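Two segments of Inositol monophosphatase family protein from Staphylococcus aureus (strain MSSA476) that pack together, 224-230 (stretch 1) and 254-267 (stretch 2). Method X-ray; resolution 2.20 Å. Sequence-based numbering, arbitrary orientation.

Stretch 1 224-230: SNLLGEP
Stretch 2 254-267: YLEPHHDALIQLHE

A tight turn sets two leucines against two helical segments, and no hydrogen bond crosses between the stretches among the modelled atoms; the contact, 348 Å² summed over both sides, is largely apolar. Asn-225 to Gly-228 form a type I turn, closed by Gly-228 N to Asn-225 O at 3.1 Å. The Asn-225 side chain (chi1 p) braces it from within: OD1 accepts from Leu-227 N at 2.9 Å and Glu-229 N at 2.8 Å, while ND2 donates to Glu-229 OE2 at 3.0 Å. Gly-228 has phi 76°, a positive value that by itself favours glycine. The rule is local: Asn-225 ties up polar groups within the turn, and the adjacent leucines make the apolar contact.

Leu-227 covers the most surface. Its CA-to-CB bond points sideways, yet the mt rotamer brings its end onto the helix 259-267: CD2 lies 3.5 Å from Leu-262 CB and 4.0 Å from Ile-263 CG1, and CD1 sits over one face of the His-266 ring, 4.0 Å from CG. Leu-227 CA lies 6.7 Å from His-259 CA; the His-259 ring is not modelled.

The CA-to-CB bond of Leu-226, also mt, points toward stretch 2, and the side chain bridges two helical segments. Its CD2 meets Leu-255 CD1 at 3.8 Å and its CD1 meets Leu-262 CD2 at 4.2 Å; Leu-255 and Leu-262 are both mt. Leu-226 CA lies 7.1 Å from Leu-255 CA.

The CA-to-CB bond of His-266 (chi1 t, chi2 96°) points toward stretch 1, one helical turn beyond Leu-262, with CE1 3.8 Å from Asn-225 ND2.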

# COMPACT_ATOMS: atom_id res chain seq x y z
N SER A 224 9.86 15.86 11.32
CA SER A 224 9.75 17.27 11.19
C SER A 224 8.63 17.55 10.19
O SER A 224 8.01 16.63 9.68
CB SER A 224 11.06 17.83 10.64
OG SER A 224 11.23 17.44 9.29
N ASN A 225 8.40 18.83 9.92
CA ASN A 225 7.60 19.24 8.79
C ASN A 225 8.57 19.40 7.63
O ASN A 225 9.77 19.04 7.77
CB ASN A 225 6.78 20.49 9.12
CG ASN A 225 7.57 21.77 9.13
OD1 ASN A 225 8.78 21.82 8.98
ND2 ASN A 225 6.86 22.83 9.32
N LEU A 226 8.05 19.89 6.49
CA LEU A 226 8.86 20.00 5.28
C LEU A 226 9.92 21.09 5.33
O LEU A 226 10.84 21.08 4.50
CB LEU A 226 7.99 20.17 4.05
CG LEU A 226 7.08 18.96 3.70
CD1 LEU A 226 6.14 19.34 2.57
CD2 LEU A 226 7.83 17.68 3.34
N LEU A 227 9.80 22.02 6.30
CA LEU A 227 10.79 23.06 6.53
C LEU A 227 11.79 22.64 7.62
O LEU A 227 12.56 23.49 8.07
CB LEU A 227 10.09 24.33 6.97
CG LEU A 227 9.00 24.79 6.02
CD1 LEU A 227 8.26 26.03 6.53
CD2 LEU A 227 9.61 25.02 4.64
N GLY A 228 11.72 21.40 8.11
CA GLY A 228 12.54 20.92 9.22
C GLY A 228 12.13 21.38 10.62
O GLY A 228 12.92 21.26 11.55
N GLU A 229 10.92 21.92 10.77
CA GLU A 229 10.47 22.43 12.05
C GLU A 229 9.82 21.28 12.82
O GLU A 229 9.24 20.38 12.23
CB GLU A 229 9.44 23.56 11.88
CG GLU A 229 9.85 24.68 10.92
CD GLU A 229 8.71 25.63 10.52
OE1 GLU A 229 8.99 26.72 9.97
OE2 GLU A 229 7.53 25.35 10.72
N PRO A 230 9.92 21.29 14.15
CA PRO A 230 9.35 20.16 14.91
C PRO A 230 7.82 20.06 14.82
O PRO A 230 7.17 21.09 14.75
CB PRO A 230 9.75 20.48 16.38
CG PRO A 230 10.17 21.94 16.39
CD PRO A 230 10.71 22.21 14.99
N TYR A 254 17.39 17.76 -0.64
CA TYR A 254 16.25 17.82 -1.63
C TYR A 254 15.16 18.86 -1.37
O TYR A 254 14.59 19.34 -2.32
CB TYR A 254 15.62 16.44 -1.83
CG TYR A 254 16.63 15.53 -2.47
CD1 TYR A 254 16.85 15.58 -3.84
CD2 TYR A 254 17.39 14.66 -1.72
CE1 TYR A 254 17.80 14.77 -4.43
CE2 TYR A 254 18.32 13.83 -2.30
CZ TYR A 254 18.52 13.89 -3.65
OH TYR A 254 19.46 13.11 -4.21
N LEU A 255 14.86 19.18 -0.11
CA LEU A 255 13.86 20.17 0.20
C LEU A 255 14.47 21.54 0.45
O LEU A 255 13.87 22.54 0.08
CB LEU A 255 13.06 19.74 1.42
CG LEU A 255 12.36 18.36 1.38
CD1 LEU A 255 11.50 18.24 2.65
CD2 LEU A 255 11.56 18.14 0.09
N GLU A 256 15.65 21.58 1.10
CA GLU A 256 16.43 22.80 1.38
C GLU A 256 16.62 23.69 0.16
O GLU A 256 16.31 24.87 0.22
CB GLU A 256 17.82 22.46 1.94
CG GLU A 256 18.22 23.22 3.19
CD GLU A 256 17.95 24.67 3.07
OE1 GLU A 256 18.55 25.31 2.18
OE2 GLU A 256 17.09 25.15 3.85
N PRO A 257 17.07 23.13 -0.98
CA PRO A 257 17.22 23.99 -2.15
C PRO A 257 15.91 24.60 -2.64
O PRO A 257 15.93 25.46 -3.51
CB PRO A 257 17.81 23.05 -3.21
CG PRO A 257 18.41 21.91 -2.42
CD PRO A 257 17.47 21.74 -1.27
N HIS A 258 14.79 24.16 -2.08
CA HIS A 258 13.51 24.71 -2.43
C HIS A 258 12.84 25.36 -1.20
O HIS A 258 11.60 25.50 -1.19
CB HIS A 258 12.66 23.60 -3.09
CG HIS A 258 13.34 22.96 -4.28
ND1 HIS A 258 13.80 23.70 -5.36
CD2 HIS A 258 13.69 21.68 -4.53
CE1 HIS A 258 14.39 22.89 -6.23
NE2 HIS A 258 14.33 21.66 -5.75
N HIS A 259 13.63 25.81 -0.20
CA HIS A 259 13.02 26.27 1.08
C HIS A 259 12.00 27.40 0.90
O HIS A 259 10.97 27.39 1.52
CB HIS A 259 14.05 26.66 2.17
N ASP A 260 12.32 28.39 0.08
CA ASP A 260 11.46 29.60 -0.06
C ASP A 260 10.09 29.27 -0.69
O ASP A 260 9.06 29.74 -0.23
CB ASP A 260 12.18 30.70 -0.87
CG ASP A 260 13.39 31.32 -0.13
OD1 ASP A 260 14.41 31.54 -0.81
OD2 ASP A 260 13.34 31.60 1.10
N ALA A 261 10.10 28.41 -1.70
CA ALA A 261 8.89 27.89 -2.30
C ALA A 261 8.08 27.05 -1.29
O ALA A 261 6.86 27.22 -1.21
CB ALA A 261 9.24 27.10 -3.55
N LEU A 262 8.75 26.19 -0.50
CA LEU A 262 8.04 25.47 0.55
C LEU A 262 7.50 26.42 1.62
O LEU A 262 6.35 26.22 2.11
CB LEU A 262 8.92 24.40 1.22
CG LEU A 262 9.25 23.17 0.38
CD1 LEU A 262 10.42 22.44 0.99
CD2 LEU A 262 8.05 22.26 0.30
N ILE A 263 8.26 27.48 1.98
CA ILE A 263 7.71 28.47 2.96
C ILE A 263 6.43 29.10 2.46
O ILE A 263 5.44 29.23 3.21
CB ILE A 263 8.72 29.58 3.35
CG1 ILE A 263 9.83 28.99 4.24
CG2 ILE A 263 8.04 30.73 4.07
CD1 ILE A 263 11.13 29.71 4.00
N GLN A 264 6.45 29.46 1.18
CA GLN A 264 5.30 30.14 0.60
C GLN A 264 4.08 29.20 0.60
O GLN A 264 3.02 29.61 1.02
CB GLN A 264 5.59 30.67 -0.79
CG GLN A 264 4.33 31.19 -1.48
CD GLN A 264 4.64 32.26 -2.52
OE1 GLN A 264 5.20 33.32 -2.19
NE2 GLN A 264 4.27 31.99 -3.78
N LEU A 265 4.25 27.95 0.14
CA LEU A 265 3.19 26.93 0.22
C LEU A 265 2.65 26.79 1.63
O LEU A 265 1.42 26.88 1.88
CB LEU A 265 3.71 25.57 -0.23
CG LEU A 265 4.00 25.41 -1.73
CD1 LEU A 265 4.43 23.98 -1.94
CD2 LEU A 265 2.80 25.75 -2.61
N HIS A 266 3.58 26.62 2.55
CA HIS A 266 3.23 26.50 3.96
C HIS A 266 2.39 27.67 4.46
O HIS A 266 1.37 27.44 5.12
CB HIS A 266 4.52 26.33 4.79
CG HIS A 266 4.26 26.09 6.24
ND1 HIS A 266 4.23 24.83 6.79
CD2 HIS A 266 3.95 26.95 7.24
CE1 HIS A 266 3.96 24.93 8.07
NE2 HIS A 266 3.77 26.20 8.36
N GLU A 267 2.81 28.91 4.20
CA GLU A 267 2.03 30.07 4.67
C GLU A 267 0.64 30.10 3.99
O GLU A 267 -0.38 30.35 4.66
CB GLU A 267 2.78 31.40 4.47
CG GLU A 267 4.04 31.54 5.31
CD GLU A 267 3.76 31.65 6.81
OE1 GLU A 267 2.61 31.97 7.19
OE2 GLU A 267 4.68 31.42 7.63